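Local coordinates for F-actin-capping protein subunit alpha (Plasmodium berghei, PDB 7A0H) that probably caps the fast-growing barbed ends of actin filaments, blocking subunit exchange there without severing them, and assembles as an asymmetric homodimer, at residues 113-117 with 162-166. Residues are numbered along the deposited sequence; the frame is centred on the assembly and turned at random.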
# COMPACT_ATOMS: atom_id res chain seq x y z
N LEU A 113 30.18 27.61 -14.64
CA LEU A 113 29.13 26.70 -14.17
C LEU A 113 29.63 25.28 -13.94
O LEU A 113 29.35 24.64 -12.92
CB LEU A 113 28.01 26.64 -15.20
CG LEU A 113 26.85 25.71 -14.87
CD1 LEU A 113 26.16 26.22 -13.59
CD2 LEU A 113 25.92 25.66 -16.03
N GLU A 114 30.31 24.75 -14.92
CA GLU A 114 30.86 23.41 -14.78
C GLU A 114 31.82 23.37 -13.60
O GLU A 114 32.01 22.33 -12.98
CB GLU A 114 31.52 22.97 -16.10
CG GLU A 114 32.24 21.60 -16.13
CD GLU A 114 31.33 20.41 -15.81
OE1 GLU A 114 30.10 20.63 -15.71
OE2 GLU A 114 31.88 19.28 -15.65
N LYS A 115 32.47 24.48 -13.28
CA LYS A 115 33.39 24.45 -12.15
C LYS A 115 32.62 24.34 -10.84
O LYS A 115 32.96 23.55 -9.95
CB LYS A 115 34.25 25.71 -12.18
CG LYS A 115 35.40 25.75 -13.17
CD LYS A 115 36.24 27.05 -12.98
CE LYS A 115 37.35 27.22 -14.04
NZ LYS A 115 37.48 28.64 -14.54
N TYR A 116 31.48 25.03 -10.76
CA TYR A 116 30.60 24.81 -9.61
C TYR A 116 30.16 23.36 -9.51
O TYR A 116 30.21 22.77 -8.42
CB TYR A 116 29.42 25.74 -9.77
CG TYR A 116 29.63 27.16 -9.28
CD1 TYR A 116 29.46 27.50 -7.94
CD2 TYR A 116 30.04 28.15 -10.13
CE1 TYR A 116 29.62 28.81 -7.48
CE2 TYR A 116 30.20 29.45 -9.69
CZ TYR A 116 30.01 29.76 -8.35
OH TYR A 116 30.17 31.01 -7.91
N ARG A 117 29.75 22.77 -10.66
CA ARG A 117 29.23 21.39 -10.69
C ARG A 117 30.31 20.42 -10.27
O ARG A 117 30.06 19.46 -9.50
CB ARG A 117 28.69 21.04 -12.11
CG ARG A 117 27.82 19.68 -12.17
CD ARG A 117 27.75 19.03 -13.59
NE ARG A 117 29.07 18.53 -13.93
CZ ARG A 117 29.62 17.43 -13.43
NH1 ARG A 117 28.97 16.64 -12.58
NH2 ARG A 117 30.85 17.13 -13.83
N VAL A 162 25.82 15.30 -9.70
CA VAL A 162 25.41 16.70 -9.69
C VAL A 162 25.20 17.16 -11.13
O VAL A 162 26.07 16.95 -12.00
CB VAL A 162 26.42 17.64 -8.96
CG1 VAL A 162 25.81 19.03 -8.92
CG2 VAL A 162 26.66 17.27 -7.40
N TYR A 163 24.07 17.85 -11.37
CA TYR A 163 23.67 18.32 -12.70
C TYR A 163 23.61 19.84 -12.76
O TYR A 163 23.13 20.49 -11.83
CB TYR A 163 22.22 17.79 -13.14
CG TYR A 163 22.05 16.31 -13.02
CD1 TYR A 163 22.31 15.46 -14.11
CD2 TYR A 163 21.72 15.75 -11.82
CE1 TYR A 163 22.24 14.08 -14.00
CE2 TYR A 163 21.58 14.35 -11.69
CZ TYR A 163 21.83 13.52 -12.76
OH TYR A 163 21.72 12.13 -12.62
N ALA A 164 24.02 20.41 -13.89
CA ALA A 164 24.06 21.87 -13.98
C ALA A 164 23.36 22.38 -15.22
O ALA A 164 23.52 21.81 -16.31
CB ALA A 164 25.48 22.38 -14.06
N SER A 165 22.60 23.47 -15.05
CA SER A 165 21.95 24.12 -16.19
C SER A 165 21.93 25.61 -15.93
O SER A 165 22.17 26.07 -14.80
CB SER A 165 20.51 23.58 -16.45
OG SER A 165 19.74 23.64 -15.22
N GLU A 166 21.59 26.37 -16.97
CA GLU A 166 21.81 27.81 -17.02
C GLU A 166 20.57 28.41 -17.70
O GLU A 166 20.45 28.33 -18.92
CB GLU A 166 23.08 28.14 -17.79
CG GLU A 166 23.10 29.54 -18.45
CD GLU A 166 24.52 30.06 -18.67
OE1 GLU A 166 25.47 29.24 -18.66
OE2 GLU A 166 24.68 31.30 -18.83
O HOH W 1 28.28 14.42 -10.96
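Leu-113 and Arg-117, one helical turn apart, lay the start of helix 112-131 against strand 154-167, an outermost strand, within the chain, of the five-stranded antiparallel sheet of this capping-protein alpha-subunit fold. The short segments run nearly antiparallel, at 159°, with their axes 8.3 Å apart. Ala-164 presents its methyl between the two helix residues: CB lies 3.7 Å from CG of Leu-113, at the fork of the isobutyl group, and 4.0 Å from CB of Arg-117. With Leu-113 CG trans to the backbone N, both methyls are carried to the strand, where CD2 also reaches Glu-166 CB at 4.2 Å.

Arg-117 leaves the helix extended, and its CG packs on CG1 of Val-162. A bend at chi3 (68°) then turns the guanidinium so that different parts of its edge serve helix and strand. NE and NH2 of Arg-117 grip Glu-114 side-on, NE to OE1 at 2.9 Å and NH2 to OE2 at 3.0 Å, both on the syn side, though tilted out of the carboxylate plane; this paired salt bridge should limit rotation of the guanidinium. Lys-86 NZ also forms a salt bridge with OE2; the shared carboxylate probably offsets the nearness of the two positive groups. NH1 faces the strand and is also hydrogen-bonded to Asn-84. A water that accepts a weak hydrogen bond from NH1 accepts another from the backbone N of Val-162, so NH1 reaches the carbonyl directly and the amide through the water. The direct bond from Arg-117 NH1 to Val-162 O spans 3.0 Å and is nearly straight at 167°, with the donor tilted slightly from the carbonyl plane.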